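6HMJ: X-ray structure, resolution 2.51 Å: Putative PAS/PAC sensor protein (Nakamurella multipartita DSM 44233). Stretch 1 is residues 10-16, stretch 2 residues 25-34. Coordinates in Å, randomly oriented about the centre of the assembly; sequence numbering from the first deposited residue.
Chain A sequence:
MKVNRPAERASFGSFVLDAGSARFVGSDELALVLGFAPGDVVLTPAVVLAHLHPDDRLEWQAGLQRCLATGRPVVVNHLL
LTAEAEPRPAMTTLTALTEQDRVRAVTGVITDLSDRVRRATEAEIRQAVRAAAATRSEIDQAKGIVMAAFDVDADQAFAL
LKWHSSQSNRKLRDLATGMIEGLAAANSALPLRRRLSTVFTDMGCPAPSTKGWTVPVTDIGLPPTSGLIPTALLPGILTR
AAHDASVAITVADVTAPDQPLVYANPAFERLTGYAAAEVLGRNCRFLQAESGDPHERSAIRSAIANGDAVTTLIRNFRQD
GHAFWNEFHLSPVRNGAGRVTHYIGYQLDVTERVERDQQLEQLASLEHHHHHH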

# COMPACT_ATOMS: atom_id res chain seq x y z
N ALA A 10 -39.96 17.91 3.40
CA ALA A 10 -41.09 17.97 2.48
C ALA A 10 -41.95 19.20 2.74
O ALA A 10 -42.65 19.28 3.75
CB ALA A 10 -41.93 16.70 2.61
N SER A 11 -41.89 20.17 1.83
CA SER A 11 -42.66 21.41 1.93
C SER A 11 -43.80 21.34 0.92
O SER A 11 -43.57 21.36 -0.29
CB SER A 11 -41.78 22.63 1.68
OG SER A 11 -42.50 23.83 1.85
N PHE A 12 -45.03 21.26 1.43
CA PHE A 12 -46.19 21.11 0.57
C PHE A 12 -47.38 21.82 1.20
O PHE A 12 -47.40 22.09 2.40
CB PHE A 12 -46.53 19.63 0.36
CG PHE A 12 -46.95 18.91 1.61
CD1 PHE A 12 -46.01 18.39 2.47
CD2 PHE A 12 -48.29 18.77 1.92
CE1 PHE A 12 -46.40 17.73 3.62
CE2 PHE A 12 -48.69 18.12 3.07
CZ PHE A 12 -47.74 17.60 3.92
N GLY A 13 -48.36 22.13 0.36
CA GLY A 13 -49.60 22.72 0.82
C GLY A 13 -50.77 22.09 0.09
O GLY A 13 -50.62 21.46 -0.95
N SER A 14 -51.96 22.28 0.67
CA SER A 14 -53.16 21.62 0.18
C SER A 14 -54.28 22.64 -0.00
O SER A 14 -54.26 23.73 0.57
CB SER A 14 -53.62 20.52 1.15
OG SER A 14 -53.83 21.05 2.45
N PHE A 15 -55.25 22.26 -0.82
CA PHE A 15 -56.48 23.03 -0.95
C PHE A 15 -57.64 22.09 -1.24
O PHE A 15 -57.44 20.95 -1.67
CB PHE A 15 -56.38 24.10 -2.05
CG PHE A 15 -56.23 23.55 -3.45
CD1 PHE A 15 -57.31 22.95 -4.10
CD2 PHE A 15 -55.04 23.67 -4.13
CE1 PHE A 15 -57.18 22.45 -5.38
CE2 PHE A 15 -54.90 23.18 -5.42
CZ PHE A 15 -55.98 22.57 -6.04
N VAL A 16 -58.84 22.58 -0.99
CA VAL A 16 -60.07 21.88 -1.33
C VAL A 16 -60.95 22.84 -2.12
O VAL A 16 -61.11 24.00 -1.73
CB VAL A 16 -60.81 21.35 -0.09
CG1 VAL A 16 -62.02 20.53 -0.51
CG2 VAL A 16 -59.88 20.53 0.77
N VAL A 25 -60.56 26.56 -0.47
CA VAL A 25 -60.02 26.66 0.88
C VAL A 25 -58.57 26.20 0.83
O VAL A 25 -58.30 25.00 0.67
CB VAL A 25 -60.83 25.83 1.89
CG1 VAL A 25 -60.38 26.13 3.31
CG2 VAL A 25 -62.32 26.10 1.73
N GLY A 26 -57.65 27.14 0.98
CA GLY A 26 -56.22 26.84 0.99
C GLY A 26 -55.66 26.84 2.40
O GLY A 26 -56.02 27.69 3.22
N SER A 27 -54.78 25.88 2.67
CA SER A 27 -54.21 25.74 4.00
C SER A 27 -53.18 26.84 4.26
O SER A 27 -52.65 27.47 3.35
CB SER A 27 -53.53 24.38 4.14
OG SER A 27 -52.30 24.34 3.43
N ASP A 28 -52.92 27.07 5.55
CA ASP A 28 -51.83 27.96 5.93
C ASP A 28 -50.53 27.53 5.27
O ASP A 28 -49.72 28.36 4.84
CB ASP A 28 -51.66 28.00 7.45
CG ASP A 28 -52.90 28.50 8.16
OD1 ASP A 28 -53.91 28.78 7.47
OD2 ASP A 28 -52.83 28.72 9.39
N GLU A 29 -50.30 26.21 5.18
CA GLU A 29 -49.08 25.71 4.58
C GLU A 29 -49.02 26.01 3.09
O GLU A 29 -47.93 26.23 2.55
CB GLU A 29 -48.97 24.21 4.84
CG GLU A 29 -48.87 23.86 6.32
CD GLU A 29 -50.22 23.56 6.96
OE1 GLU A 29 -51.16 23.16 6.24
OE2 GLU A 29 -50.33 23.73 8.19
N LEU A 30 -50.16 26.04 2.41
CA LEU A 30 -50.17 26.41 1.00
C LEU A 30 -49.73 27.86 0.82
O LEU A 30 -48.96 28.18 -0.09
CB LEU A 30 -51.55 26.17 0.39
CG LEU A 30 -51.76 26.64 -1.06
CD1 LEU A 30 -50.61 26.23 -1.96
CD2 LEU A 30 -53.07 26.11 -1.60
N ALA A 31 -50.22 28.75 1.68
CA ALA A 31 -49.77 30.14 1.63
C ALA A 31 -48.26 30.23 1.76
O ALA A 31 -47.60 30.96 1.00
CB ALA A 31 -50.46 30.95 2.73
N LEU A 32 -47.68 29.48 2.70
CA LEU A 32 -46.24 29.54 2.91
C LEU A 32 -45.48 28.99 1.71
O LEU A 32 -44.46 29.57 1.30
CB LEU A 32 -45.86 28.77 4.18
CG LEU A 32 -46.26 29.44 5.49
CD1 LEU A 32 -46.22 28.45 6.64
CD2 LEU A 32 -45.33 30.62 5.78
N VAL A 33 -45.94 27.88 1.13
CA VAL A 33 -45.28 27.33 -0.04
C VAL A 33 -45.20 28.38 -1.15
O VAL A 33 -44.17 28.51 -1.82
CB VAL A 33 -46.01 26.06 -0.52
CG1 VAL A 33 -45.53 25.67 -1.91
CG2 VAL A 33 -45.79 24.92 0.46
N LEU A 34 -46.28 29.14 -1.35
CA LEU A 34 -46.28 30.13 -2.41
C LEU A 34 -45.36 31.31 -2.08
O LEU A 34 -44.79 31.92 -2.99
CB LEU A 34 -47.71 30.62 -2.67
CG LEU A 34 -48.70 29.52 -3.09
CD1 LEU A 34 -50.09 30.10 -3.33
CD2 LEU A 34 -48.20 28.78 -4.32
O HOH W 1 -51.56 21.55 3.78

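The contact joins a strand, running through Val16, to a second strand at Val25 and Gly26 and to the helix that follows it, residues 28 to 34. Together the two stretches bury 424 Å² of surface, both sides summed.

Backbone hydrogen bonds hold the strands together. Val16 and Val25 form an antiparallel hydrogen-bonded pair. Val16 N donates to Val25 O at 3.0 Å, and Val25 N donates to Val16 O at 2.9 Å. Their CA atoms lie 5.3 Å apart, and both side chains lie on the same face of the sheet. The next pair, Phe15 with Gly26, is of the non-hydrogen-bonded kind, and its CA atoms are closer, at 4.3 Å. Here Phe15 CA approaches Val25 O at 3.1 Å in a CA-H...O contact, with an angle of 133° at the hydrogen. A third backbone bond follows: Ser27 N donates to Ser14 O at 3.1 Å and is nearly linear, at 169°. It ties the residue just before the helix to the first strand.

Ser27 is also the N-cap of the helix. Its OG accepts from Leu30 N at 2.9 Å, which satisfies an amide in the first turn. Leu30 N also makes a weak bond to Ser27 O at 3.0 Å. Ser27 therefore serves both elements: its amide binds the strand, and its hydroxyl and carbonyl bind the helix.

Water 1 links polar groups of both stretches. It lies 2.7 Å from Ser14 OG and 2.9 Å from Ser27 OG, with a hydrogen bond to each. It also donates to Glu29 OE1 at 3.0 Å. The p rotamer of Ser14 places its OG within reach of this water, although its CA-to-CB bond points away from the second stretch.

The helix packs closely over the strand. The two axes approach to 5.9 Å, with 127° between their N-to-C directions. Gly13 and Leu30 have the closest CA atoms between strand and helix, 3.7 Å apart, and Gly13 CA is also 3.7 Å from Leu30 N. A CB on Gly13 would point toward the helix and stand 2.3 Å from Leu30 CA, a clash. The absence of a side chain thus makes room for the helix backbone.

Around this point the van der Waals contacts involve side chains of the helix. Val33 points toward the strand, and its CG2 lies 3.6 Å from Phe12 C, 3.8 Å from Gly13 N and 3.7 Å from Ser11 OG. Glu29 CB rests 3.6 Å from Phe12 O. Leu30 CD2 comes within 3.4 Å of Ser14 O and 3.9 Å of Phe15 CB, the latter an apolar side-chain contact. The same methyl lies at the edge of the Phe15 ring, near its plane, so it does not cover the ring face. Phe15 itself is buried, and the end of its side chain leads away from the second stretch.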